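PDB 4Q25: phosphate-specific transport system accessory protein PhoU homolog from Pseudomonas aeruginosa, which acts as a negative regulator of the Pho regulon and probably takes part in controlling phosphate uptake. Local coordinates for residues A[32-37]-A[140-145]; A[37-42]-A[49-54]; A[43-48]-A[129-134]; A[61-66]-A[99-104]. All blocks are in the same frame, centred on the assembly; numbering follows the deposited sequence.

Contact 1 (A[32-37]-A[140-145]); sequences LVEKQV and MVQEAL
Glu34 and Val141 sit opposite one another where helices 15-45 and 127-149 run side by side, their CA atoms 6.7 Å apart. The two short segments are almost antiparallel, at 168°, and their axes come no closer than 10.2 Å, a spacing that one long side chain can bridge. Glu34 does so. Its CG is anti to the backbone N (chi1 -176°) and the chain stays extended, which carries the carboxylate across to the far helix. On the way its CB passes Val141 CG1 at 4.1 Å, the two side chains sliding by each other in opposite directions. This is ordinary helix-bundle packing, but it joins two different regions of the chain, each belonging to its own PhoU-family sequence range. Val141 also rests on Ile103 of helix 84-120 and Ile204 of helix 188-220, so the inner side of the pair merges with the apolar interior. The outer side is polar. Here the Glu34 and Gln142 side chains cross at about a right angle, with carboxylate and amide planes only 2° apart. No hydrogen bond links them: Glu34 OE2 lies against the methylene Gln142 CG, at a close 3.0 Å, while Gln142 NE2 remains 4.1 Å from the same oxygen. The other carboxylate oxygen, Glu34 OE1, meets the methyl Leu145 CD1 at 3.7 Å.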
loop_
_atom_site.group_PDB
_atom_site.type_symbol
_atom_site.label_atom_id
_atom_site.label_comp_id
_atom_site.label_asym_id
_atom_site.label_seq_id
_atom_site.Cartn_x
_atom_site.Cartn_y
_atom_site.Cartn_z
ATOM N N LEU A 32 -5.461 12.561 -13.220
ATOM C CA LEU A 32 -4.057 12.931 -12.977
ATOM C C LEU A 32 -3.166 11.732 -12.641
ATOM O O LEU A 32 -2.034 11.615 -13.076
ATOM C CB LEU A 32 -3.978 13.943 -11.861
ATOM C CG LEU A 32 -2.668 14.676 -11.799
ATOM C CD1 LEU A 32 -2.230 15.146 -13.181
ATOM C CD2 LEU A 32 -2.818 15.864 -10.882
ATOM N N VAL A 33 -3.723 10.798 -11.906
ATOM C CA VAL A 33 -3.003 9.608 -11.472
ATOM C C VAL A 33 -2.798 8.617 -12.635
ATOM O O VAL A 33 -1.753 7.945 -12.737
ATOM C CB VAL A 33 -3.794 8.949 -10.344
ATOM C CG1 VAL A 33 -3.630 7.454 -10.347
ATOM C CG2 VAL A 33 -3.390 9.549 -9.030
ATOM N N GLU A 34 -3.807 8.528 -13.491
ATOM C CA GLU A 34 -3.778 7.663 -14.640
ATOM C C GLU A 34 -2.718 8.155 -15.626
ATOM O O GLU A 34 -2.047 7.383 -16.263
ATOM C CB GLU A 34 -5.170 7.652 -15.266
ATOM C CG GLU A 34 -5.411 6.732 -16.440
ATOM C CD GLU A 34 -6.793 6.978 -17.057
ATOM O OE1 GLU A 34 -7.764 7.257 -16.282
ATOM O OE2 GLU A 34 -6.900 6.900 -18.316
ATOM N N LYS A 35 -2.599 9.463 -15.747
ATOM C CA LYS A 35 -1.565 10.058 -16.556
ATOM C C LYS A 35 -0.180 9.831 -15.949
ATOM O O LYS A 35 0.790 9.685 -16.691
ATOM C CB LYS A 35 -1.835 11.537 -16.727
ATOM C CG LYS A 35 -0.898 12.214 -17.686
ATOM C CD LYS A 35 -1.094 13.706 -17.636
ATOM C CE LYS A 35 -0.044 14.415 -18.490
ATOM N NZ LYS A 35 1.338 14.095 -18.017
ATOM N N GLN A 36 -0.085 9.793 -14.616
ATOM C CA GLN A 36 1.152 9.413 -13.983
ATOM C C GLN A 36 1.546 7.953 -14.347
ATOM O O GLN A 36 2.722 7.641 -14.554
ATOM C CB GLN A 36 1.070 9.572 -12.460
ATOM C CG GLN A 36 1.498 10.914 -11.879
ATOM C CD GLN A 36 1.882 10.777 -10.393
ATOM O OE1 GLN A 36 1.154 10.179 -9.618
ATOM N NE2 GLN A 36 3.036 11.290 -10.011
ATOM N N VAL A 37 0.577 7.049 -14.362
ATOM C CA VAL A 37 0.860 5.669 -14.708
ATOM C C VAL A 37 1.381 5.574 -16.139
ATOM O O VAL A 37 2.438 4.970 -16.370
ATOM C CB VAL A 37 -0.366 4.785 -14.529
ATOM C CG1 VAL A 37 -0.147 3.400 -15.096
ATOM C CG2 VAL A 37 -0.711 4.661 -13.071
ATOM N N MET A 140 -7.338 -0.978 -16.551
ATOM C CA MET A 140 -8.055 -1.231 -15.295
ATOM C C MET A 140 -8.345 0.044 -14.501
ATOM O O MET A 140 -9.430 0.178 -13.946
ATOM C CB MET A 140 -7.276 -2.192 -14.417
ATOM C CG MET A 140 -7.227 -3.602 -14.974
ATOM S SD MET A 140 -6.261 -4.720 -13.971
ATOM C CE MET A 140 -7.250 -4.824 -12.498
ATOM N N VAL A 141 -7.405 0.983 -14.464
ATOM C CA VAL A 141 -7.633 2.242 -13.767
ATOM C C VAL A 141 -8.684 3.097 -14.473
ATOM O O VAL A 141 -9.621 3.528 -13.818
ATOM C CB VAL A 141 -6.335 3.059 -13.585
ATOM C CG1 VAL A 141 -6.635 4.479 -13.121
ATOM C CG2 VAL A 141 -5.434 2.385 -12.585
ATOM N N GLN A 142 -8.523 3.347 -15.780
ATOM C CA GLN A 142 -9.537 4.045 -16.598
ATOM C C GLN A 142 -10.926 3.444 -16.367
ATOM O O GLN A 142 -11.878 4.156 -16.125
ATOM C CB GLN A 142 -9.294 3.957 -18.110
ATOM C CG GLN A 142 -7.868 4.071 -18.637
ATOM C CD GLN A 142 -7.796 3.943 -20.172
ATOM O OE1 GLN A 142 -8.815 4.136 -20.862
ATOM N NE2 GLN A 142 -6.593 3.603 -20.715
ATOM N N GLU A 143 -11.012 2.126 -16.417
ATOM C CA GLU A 143 -12.292 1.428 -16.367
ATOM C C GLU A 143 -12.945 1.556 -14.996
ATOM O O GLU A 143 -14.146 1.839 -14.899
ATOM C CB GLU A 143 -12.140 -0.055 -16.774
ATOM C CG GLU A 143 -11.954 -0.238 -18.291
ATOM C CD GLU A 143 -11.804 -1.689 -18.737
ATOM O OE1 GLU A 143 -11.209 -2.514 -18.032
ATOM O OE2 GLU A 143 -12.264 -2.015 -19.832
ATOM N N ALA A 144 -12.167 1.358 -13.941
ATOM C CA ALA A 144 -12.674 1.572 -12.594
ATOM C C ALA A 144 -13.204 3.008 -12.428
ATOM O O ALA A 144 -14.247 3.205 -11.824
ATOM C CB ALA A 144 -11.603 1.281 -11.578
ATOM N N LEU A 145 -12.494 3.998 -12.977
ATOM C CA LEU A 145 -12.946 5.388 -12.899
ATOM C C LEU A 145 -14.175 5.583 -13.749
ATOM O O LEU A 145 -15.121 6.246 -13.323
ATOM C CB LEU A 145 -11.868 6.368 -13.355
ATOM C CG LEU A 145 -10.624 6.375 -12.468
ATOM C CD1 LEU A 145 -9.536 7.254 -13.060
ATOM C CD2 LEU A 145 -10.987 6.848 -11.085
#

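Contact 2 (A[37-42]-A[49-54]); sequences VNDAVN and SGLAQQ
The carboxylate of Asp39, a residue whose CB packs against Leu51, is held on both of its oxygens. Asn38 ND2 donates to Asp39 OD1 over 3.0 Å with an N-H...O angle of 150°; the donor lies above the carboxylate plane, whereas the acceptor lies nearly in the amide plane of Asn38. The second oxygen, OD2, forms a salt bridge with Lys35, one helical turn back. With its charged end engaged along its own helix, Asp39 turns hydrocarbon toward helix 49-56. Leu51 is the one residue of 49-54 that makes the close contacts. With chi1 at -176° its side chain leaves the helix opposite its own backbone N and holds both methyls out toward helix 15-45, across the Asp39 side chain at about a right angle. One methyl, CD1, touches Asp39 CB at 3.9 Å. The other, CD2, fits beside the backbone, 3.6 Å from Asp39 O, and reaches Asn42 CB at 4.0 Å. Asn42 follows a similar pattern, for its OD1 is occupied by Arg131 of helix 127-149. The short helix 49-56 thus doubles back on the end of the long helix before it, a tight helical hairpin at one end of the bundle. Asp48, at the N-cap position, helps to start the second helix by accepting a bond from Leu51 N. Between the two segments no hydrogen bond forms: polar residues lend their methylene carbons to a leucine, and the joint rests on van der Waals contact while the Asp39 carboxylate and Asn42 OD1 bond to Asn38, Lys35 and Arg131.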
loop_
_atom_site.group_PDB
_atom_site.type_symbol
_atom_site.label_atom_id
_atom_site.label_comp_id
_atom_site.label_asym_id
_atom_site.label_seq_id
_atom_site.Cartn_x
_atom_site.Cartn_y
_atom_site.Cartn_z
ATOM N N VAL A 37 0.577 7.049 -14.362
ATOM C CA VAL A 37 0.860 5.669 -14.708
ATOM C C VAL A 37 1.381 5.574 -16.139
ATOM O O VAL A 37 2.438 4.970 -16.370
ATOM C CB VAL A 37 -0.366 4.785 -14.529
ATOM C CG1 VAL A 37 -0.147 3.400 -15.096
ATOM C CG2 VAL A 37 -0.711 4.661 -13.071
ATOM N N ASN A 38 0.645 6.191 -17.069
ATOM C CA ASN A 38 1.052 6.303 -18.468
ATOM C C ASN A 38 2.491 6.807 -18.626
ATOM O O ASN A 38 3.322 6.166 -19.280
ATOM C CB ASN A 38 0.097 7.248 -19.194
ATOM C CG ASN A 38 0.471 7.471 -20.649
ATOM O OD1 ASN A 38 0.113 6.696 -21.514
ATOM N ND2 ASN A 38 1.167 8.548 -20.920
ATOM N N ASP A 39 2.795 7.946 -18.015
ATOM C CA ASP A 39 4.114 8.549 -18.127
ATOM C C ASP A 39 5.200 7.724 -17.485
ATOM O O ASP A 39 6.310 7.676 -17.989
ATOM C CB ASP A 39 4.121 9.946 -17.526
ATOM C CG ASP A 39 3.173 10.888 -18.244
ATOM O OD1 ASP A 39 2.812 10.612 -19.400
ATOM O OD2 ASP A 39 2.782 11.906 -17.634
ATOM N N ALA A 40 4.921 7.092 -16.358
ATOM C CA ALA A 40 5.919 6.265 -15.713
ATOM C C ALA A 40 6.294 5.088 -16.585
ATOM O O ALA A 40 7.453 4.797 -16.765
ATOM C CB ALA A 40 5.418 5.756 -14.390
ATOM N N VAL A 41 5.304 4.371 -17.081
ATOM C CA VAL A 41 5.577 3.245 -17.933
ATOM C C VAL A 41 6.391 3.712 -19.150
ATOM O O VAL A 41 7.391 3.090 -19.462
ATOM C CB VAL A 41 4.269 2.539 -18.356
ATOM C CG1 VAL A 41 4.564 1.360 -19.277
ATOM C CG2 VAL A 41 3.532 2.056 -17.104
ATOM N N ASN A 42 5.964 4.785 -19.825
ATOM C CA ASN A 42 6.687 5.290 -20.992
ATOM C C ASN A 42 8.109 5.678 -20.614
ATOM O O ASN A 42 9.041 5.457 -21.390
ATOM C CB ASN A 42 5.995 6.520 -21.612
ATOM C CG ASN A 42 4.665 6.193 -22.297
ATOM O OD1 ASN A 42 4.280 5.035 -22.478
ATOM N ND2 ASN A 42 3.957 7.241 -22.690
ATOM N N SER A 49 14.642 9.988 -18.508
ATOM C CA SER A 49 14.841 10.520 -17.181
ATOM C C SER A 49 14.046 11.744 -16.896
ATOM O O SER A 49 13.576 11.916 -15.786
ATOM C CB SER A 49 16.317 10.868 -16.975
ATOM O OG SER A 49 16.931 9.657 -16.630
ATOM N N GLY A 50 13.960 12.622 -17.879
ATOM C CA GLY A 50 13.186 13.837 -17.742
ATOM C C GLY A 50 11.726 13.517 -17.486
ATOM O O GLY A 50 11.111 14.067 -16.586
ATOM N N LEU A 51 11.174 12.595 -18.263
ATOM C CA LEU A 51 9.767 12.234 -18.093
ATOM C C LEU A 51 9.590 11.575 -16.734
ATOM O O LEU A 51 8.601 11.809 -16.046
ATOM C CB LEU A 51 9.288 11.294 -19.205
ATOM C CG LEU A 51 7.797 10.895 -19.217
ATOM C CD1 LEU A 51 6.897 12.118 -19.274
ATOM C CD2 LEU A 51 7.472 10.005 -20.409
ATOM N N ALA A 52 10.551 10.747 -16.335
ATOM C CA ALA A 52 10.457 10.068 -15.052
ATOM C C ALA A 52 10.450 11.064 -13.897
ATOM O O ALA A 52 9.597 10.992 -13.004
ATOM C CB ALA A 52 11.570 9.081 -14.901
ATOM N N GLN A 53 11.361 12.029 -13.923
ATOM C CA GLN A 53 11.333 13.079 -12.895
ATOM C C GLN A 53 10.013 13.885 -12.876
ATOM O O GLN A 53 9.501 14.256 -11.817
ATOM C CB GLN A 53 12.490 14.049 -13.064
ATOM C CG GLN A 53 12.580 15.052 -11.925
ATOM C CD GLN A 53 12.750 14.388 -10.576
ATOM O OE1 GLN A 53 13.136 13.218 -10.480
ATOM N NE2 GLN A 53 12.470 15.127 -9.525
ATOM N N GLN A 54 9.463 14.145 -14.047
ATOM C CA GLN A 54 8.196 14.882 -14.126
ATOM C C GLN A 54 7.082 14.163 -13.370
ATOM O O GLN A 54 6.257 14.806 -12.727
ATOM C CB GLN A 54 7.812 15.083 -15.575
ATOM C CG GLN A 54 6.521 15.840 -15.820
ATOM C CD GLN A 54 6.312 16.091 -17.309
ATOM O OE1 GLN A 54 7.262 16.455 -18.009
ATOM N NE2 GLN A 54 5.085 15.873 -17.806
#

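Contact 3 (A[43-48]-A[129-134]); sequences ALIDAD and EVRHIG
An isoleucine lies over one face of a guanidinium group: Ile45 CG1 stands 3.7 Å above the plane of Arg131, offset toward its rim. The two side chains cross at about a right angle. Arg131 takes this position by bending at chi2 (64°) and chi3 (78°), which folds its flat end back toward helix 15-45 and brings NH2 within 3.8 Å of Ile45 CB. The far end of Ile45 serves the apolar side of the contact, where its CD1 meets Val130 CG1 at 3.9 Å. Leu44 approaches the same valine methyl tip to tip, with CD2 at 4.1 Å. Helix 15-45 stops just here in a Schellman motif, with Ala47 as the positive-phi C-prime residue: Asp48 N returns to Ala43 O, and Ala47 N to Leu44 O. The contact therefore ties the closing turn of one bundle helix to an early turn of helix 127-149. Asp46 OD1 lies 4.6 Å from Arg131 NH2, too far for a salt bridge yet near enough that its charge may favour the arginine's position. Because the isoleucine lies over a face, the N-H groups at the rim can still bond, as Arg131 NH1 does to Asn42 OD1.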
loop_
_atom_site.group_PDB
_atom_site.type_symbol
_atom_site.label_atom_id
_atom_site.label_comp_id
_atom_site.label_asym_id
_atom_site.label_seq_id
_atom_site.Cartn_x
_atom_site.Cartn_y
_atom_site.Cartn_z
ATOM N N ALA A 43 8.271 6.252 -19.420
ATOM C CA ALA A 43 9.596 6.652 -18.944
ATOM C C ALA A 43 10.511 5.467 -18.835
ATOM O O ALA A 43 11.664 5.538 -19.225
ATOM C CB ALA A 43 9.517 7.332 -17.594
ATOM N N LEU A 44 10.017 4.375 -18.266
ATOM C CA LEU A 44 10.879 3.209 -18.084
ATOM C C LEU A 44 11.274 2.658 -19.452
ATOM O O LEU A 44 12.462 2.479 -19.739
ATOM C CB LEU A 44 10.186 2.149 -17.232
ATOM C CG LEU A 44 11.001 0.922 -16.818
ATOM C CD1 LEU A 44 10.395 0.335 -15.566
ATOM C CD2 LEU A 44 11.062 -0.151 -17.896
ATOM N N ILE A 45 10.263 2.439 -20.301
ATOM C CA ILE A 45 10.457 1.822 -21.585
ATOM C C ILE A 45 11.366 2.655 -22.469
ATOM O O ILE A 45 12.217 2.101 -23.169
ATOM C CB ILE A 45 9.130 1.618 -22.339
ATOM C CG1 ILE A 45 8.174 0.721 -21.568
ATOM C CG2 ILE A 45 9.382 1.023 -23.730
ATOM C CD1 ILE A 45 8.668 -0.666 -21.308
ATOM N N ASP A 46 11.172 3.978 -22.429
ATOM C CA ASP A 46 11.891 4.909 -23.292
ATOM C C ASP A 46 13.173 5.397 -22.684
ATOM O O ASP A 46 13.812 6.281 -23.272
ATOM C CB ASP A 46 11.030 6.127 -23.625
ATOM C CG ASP A 46 9.844 5.777 -24.466
ATOM O OD1 ASP A 46 9.801 4.643 -24.986
ATOM O OD2 ASP A 46 8.959 6.640 -24.648
ATOM N N ALA A 47 13.568 4.827 -21.538
ATOM C CA ALA A 47 14.755 5.290 -20.838
ATOM C C ALA A 47 14.824 6.805 -20.800
ATOM O O ALA A 47 15.852 7.399 -21.178
ATOM C CB ALA A 47 16.018 4.712 -21.459
ATOM N N ASP A 48 13.732 7.408 -20.302
ATOM C CA ASP A 48 13.519 8.878 -20.359
ATOM C C ASP A 48 13.494 9.489 -18.934
ATOM O O ASP A 48 12.479 9.488 -18.253
ATOM C CB ASP A 48 12.216 9.172 -21.092
ATOM C CG ASP A 48 11.957 10.641 -21.275
ATOM O OD1 ASP A 48 12.424 11.482 -20.467
ATOM O OD2 ASP A 48 11.223 10.942 -22.227
ATOM N N GLU A 129 7.203 -7.307 -21.191
ATOM C CA GLU A 129 6.322 -7.608 -20.056
ATOM C C GLU A 129 5.878 -6.361 -19.266
ATOM O O GLU A 129 4.717 -6.256 -18.849
ATOM C CB GLU A 129 6.972 -8.608 -19.113
ATOM C CG GLU A 129 7.205 -9.989 -19.732
ATOM C CD GLU A 129 8.621 -10.199 -20.237
ATOM O OE1 GLU A 129 9.245 -9.209 -20.693
ATOM O OE2 GLU A 129 9.087 -11.371 -20.201
ATOM N N VAL A 130 6.806 -5.456 -19.023
ATOM C CA VAL A 130 6.479 -4.201 -18.367
ATOM C C VAL A 130 5.431 -3.440 -19.181
ATOM O O VAL A 130 4.437 -2.993 -18.648
ATOM C CB VAL A 130 7.719 -3.291 -18.186
ATOM C CG1 VAL A 130 7.295 -1.869 -17.838
ATOM C CG2 VAL A 130 8.612 -3.844 -17.102
ATOM N N ARG A 131 5.667 -3.281 -20.466
ATOM C CA ARG A 131 4.730 -2.567 -21.330
ATOM C C ARG A 131 3.363 -3.239 -21.353
ATOM O O ARG A 131 2.355 -2.581 -21.294
ATOM C CB ARG A 131 5.287 -2.454 -22.750
ATOM C CG ARG A 131 4.301 -1.982 -23.815
ATOM C CD ARG A 131 3.831 -0.572 -23.568
ATOM N NE ARG A 131 4.839 0.397 -23.986
ATOM C CZ ARG A 131 4.911 1.665 -23.602
ATOM N NH1 ARG A 131 4.043 2.179 -22.749
ATOM N NH2 ARG A 131 5.873 2.419 -24.092
ATOM N N HIS A 132 3.346 -4.556 -21.424
ATOM C CA HIS A 132 2.106 -5.301 -21.487
ATOM C C HIS A 132 1.273 -5.207 -20.213
ATOM O O HIS A 132 0.076 -4.904 -20.261
ATOM C CB HIS A 132 2.411 -6.761 -21.791
ATOM C CG HIS A 132 1.207 -7.635 -21.770
ATOM N ND1 HIS A 132 0.061 -7.319 -22.467
ATOM C CD2 HIS A 132 0.959 -8.808 -21.139
ATOM C CE1 HIS A 132 -0.843 -8.261 -22.267
ATOM N NE2 HIS A 132 -0.330 -9.169 -21.456
ATOM N N ILE A 133 1.899 -5.480 -19.077
ATOM C CA ILE A 133 1.226 -5.378 -17.782
ATOM C C ILE A 133 0.840 -3.926 -17.485
ATOM O O ILE A 133 -0.264 -3.628 -17.020
ATOM C CB ILE A 133 2.113 -6.001 -16.692
ATOM C CG1 ILE A 133 2.195 -7.500 -16.932
ATOM C CG2 ILE A 133 1.583 -5.690 -15.309
ATOM C CD1 ILE A 133 3.021 -8.274 -15.948
ATOM N N GLY A 134 1.725 -3.002 -17.829
ATOM C CA GLY A 134 1.465 -1.590 -17.594
ATOM C C GLY A 134 0.264 -1.050 -18.350
ATOM O O GLY A 134 -0.486 -0.190 -17.848
#

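Contact 4 (A[61-66]-A[99-104]); sequences QINQME and DLERIG
Ile62 faces Glu101 where helices 59-78 and 84-120 pack as an antiparallel pair of the helix bundle, at 173° and with 9.7 Å between the axes of the two segments. Its CG2 methyl stands a loose 4.5 Å from Glu101 CA, with Gly104 slightly farther off; its other neighbours, Val33 and Gln36 of helix 15-45, mark this as the inward side. Asn63 comes next. Its ND2 points at Glu101 OE2 as a hydrogen-bond donor, though the modelled 2.4 Å is too short to be taken literally and the details are doubtful. The amide and carboxylate planes are 42° apart. One turn nearer the end of the segment, Glu66 arrives with its chain bent at chi2 and lays OE1 against Glu101 CG at 3.7 Å. Glu66 OE1 and Glu101 OE1 stand 4.7 Å apart, a like-charge proximity that Arg102, bonded to Glu101, may ease; Glu66 also has Asp70 close by. Glu101 itself bends at chi2 (-86°), which presents one oxygen to Asn63 and the other to Arg102 in a salt bridge; Arg102 also packs on Asn210 of the second subunit. In that salt bridge, Arg102 NE meets Glu101 OE1 at 2.8 Å, nearly in line with the C-O bond.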
loop_
_atom_site.group_PDB
_atom_site.type_symbol
_atom_site.label_atom_id
_atom_site.label_comp_id
_atom_site.label_asym_id
_atom_site.label_seq_id
_atom_site.Cartn_x
_atom_site.Cartn_y
_atom_site.Cartn_z
ATOM N N GLN A 61 1.164 17.078 -5.779
ATOM C CA GLN A 61 -0.153 17.598 -6.131
ATOM C C GLN A 61 -1.234 16.559 -5.869
ATOM O O GLN A 61 -2.328 16.874 -5.429
ATOM C CB GLN A 61 -0.165 17.965 -7.610
ATOM C CG GLN A 61 -1.455 18.597 -8.080
ATOM C CD GLN A 61 -1.439 18.945 -9.545
ATOM O OE1 GLN A 61 -0.404 18.877 -10.218
ATOM N NE2 GLN A 61 -2.594 19.315 -10.055
ATOM N N ILE A 62 -0.903 15.306 -6.156
ATOM C CA ILE A 62 -1.800 14.185 -5.935
ATOM C C ILE A 62 -2.093 13.972 -4.451
ATOM O O ILE A 62 -3.242 13.756 -4.083
ATOM C CB ILE A 62 -1.241 12.925 -6.611
ATOM C CG1 ILE A 62 -1.179 13.211 -8.111
ATOM C CG2 ILE A 62 -2.079 11.679 -6.307
ATOM C CD1 ILE A 62 -0.969 12.006 -8.977
ATOM N N ASN A 63 -1.071 14.060 -3.611
ATOM C CA ASN A 63 -1.252 13.963 -2.178
ATOM C C ASN A 63 -2.116 15.116 -1.645
ATOM O O ASN A 63 -2.941 14.924 -0.755
ATOM C CB ASN A 63 0.109 13.941 -1.451
ATOM C CG ASN A 63 0.853 12.630 -1.635
ATOM O OD1 ASN A 63 1.933 12.596 -2.214
ATOM N ND2 ASN A 63 0.273 11.544 -1.153
ATOM N N GLN A 64 -1.919 16.308 -2.193
ATOM C CA GLN A 64 -2.692 17.461 -1.772
ATOM C C GLN A 64 -4.127 17.378 -2.319
ATOM O O GLN A 64 -5.063 17.842 -1.666
ATOM C CB GLN A 64 -1.985 18.772 -2.183
ATOM C CG GLN A 64 -2.525 20.045 -1.531
ATOM C CD GLN A 64 -2.627 19.960 -0.010
ATOM O OE1 GLN A 64 -1.642 19.693 0.681
ATOM N NE2 GLN A 64 -3.832 20.182 0.518
ATOM N N MET A 65 -4.327 16.767 -3.483
ATOM C CA MET A 65 -5.706 16.502 -3.935
ATOM C C MET A 65 -6.408 15.546 -3.000
ATOM O O MET A 65 -7.587 15.703 -2.711
ATOM C CB MET A 65 -5.764 15.931 -5.345
ATOM C CG MET A 65 -5.504 16.954 -6.429
ATOM S SD MET A 65 -5.394 16.199 -8.058
ATOM C CE MET A 65 -7.047 16.550 -8.658
ATOM N N GLU A 66 -5.699 14.543 -2.522
ATOM C CA GLU A 66 -6.332 13.554 -1.654
ATOM C C GLU A 66 -6.784 14.195 -0.342
ATOM O O GLU A 66 -7.855 13.881 0.159
ATOM C CB GLU A 66 -5.384 12.399 -1.358
ATOM C CG GLU A 66 -5.945 11.357 -0.394
ATOM C CD GLU A 66 -4.980 11.090 0.738
ATOM O OE1 GLU A 66 -4.365 9.991 0.762
ATOM O OE2 GLU A 66 -4.804 12.008 1.575
ATOM N N ASP A 99 -6.747 4.639 -2.600
ATOM C CA ASP A 99 -6.334 3.827 -3.750
ATOM C C ASP A 99 -5.665 4.645 -4.854
ATOM O O ASP A 99 -4.633 4.243 -5.373
ATOM C CB ASP A 99 -7.491 2.996 -4.293
ATOM C CG ASP A 99 -7.933 1.895 -3.314
ATOM O OD1 ASP A 99 -7.112 1.089 -2.854
ATOM O OD2 ASP A 99 -9.132 1.813 -3.015
ATOM N N LEU A 100 -6.209 5.819 -5.159
ATOM C CA LEU A 100 -5.610 6.687 -6.160
ATOM C C LEU A 100 -4.277 7.204 -5.712
ATOM O O LEU A 100 -3.371 7.331 -6.515
ATOM C CB LEU A 100 -6.527 7.858 -6.526
ATOM C CG LEU A 100 -7.797 7.400 -7.238
ATOM C CD1 LEU A 100 -8.687 8.598 -7.523
ATOM C CD2 LEU A 100 -7.460 6.635 -8.513
ATOM N N GLU A 101 -4.157 7.524 -4.430
ATOM C CA GLU A 101 -2.901 7.968 -3.911
ATOM C C GLU A 101 -1.849 6.850 -4.012
ATOM O O GLU A 101 -0.730 7.074 -4.427
ATOM C CB GLU A 101 -3.061 8.439 -2.474
ATOM C CG GLU A 101 -1.922 9.331 -2.001
ATOM C CD GLU A 101 -0.746 8.541 -1.448
ATOM O OE1 GLU A 101 -0.918 7.345 -1.085
ATOM O OE2 GLU A 101 0.365 9.126 -1.373
ATOM N N ARG A 102 -2.214 5.640 -3.618
ATOM C CA ARG A 102 -1.282 4.520 -3.683
ATOM C C ARG A 102 -0.912 4.178 -5.129
ATOM O O ARG A 102 0.196 3.773 -5.387
ATOM C CB ARG A 102 -1.839 3.289 -2.993
ATOM C CG ARG A 102 -2.050 3.424 -1.500
ATOM C CD ARG A 102 -0.759 3.565 -0.732
ATOM N NE ARG A 102 -0.764 4.823 0.041
ATOM C CZ ARG A 102 -1.228 4.955 1.285
ATOM N NH1 ARG A 102 -1.717 3.920 1.926
ATOM N NH2 ARG A 102 -1.213 6.134 1.885
ATOM N N ILE A 103 -1.834 4.363 -6.069
ATOM C CA ILE A 103 -1.512 4.185 -7.478
ATOM C C ILE A 103 -0.456 5.209 -7.928
ATOM O O ILE A 103 0.475 4.855 -8.652
ATOM C CB ILE A 103 -2.763 4.276 -8.345
ATOM C CG1 ILE A 103 -3.622 3.050 -8.135
ATOM C CG2 ILE A 103 -2.430 4.405 -9.813
ATOM C CD1 ILE A 103 -5.037 3.185 -8.698
ATOM N N GLY A 104 -0.630 6.466 -7.520
ATOM C CA GLY A 104 0.306 7.545 -7.833
ATOM C C GLY A 104 1.675 7.316 -7.212
ATOM O O GLY A 104 2.719 7.553 -7.850
#

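All four contacts are partly buried, yet their places differ. Contacts 1 and 4 lie nearer the middle of the chain, with centres about 6 and 9 Å from its own; contacts 2 and 3 lie farther out, at about 14 and 15 Å. Helix 15-45 serves contacts 1, 2 and 3, and contacts 1 and 3 join it to helix 127-149 at two heights, about 16 Å apart between centres. Contact 4 joins other helices, but meets contact 1 through Val33 and Ile103. Only contact 4 has a hydrogen bond modelled between its segments, and that one is implausibly short. Contact 3 is apolar and guanidinium-face packing, contact 2 a leucine on methylenes and a backbone carbonyl, and contact 1 a carboxylate among carbon atoms.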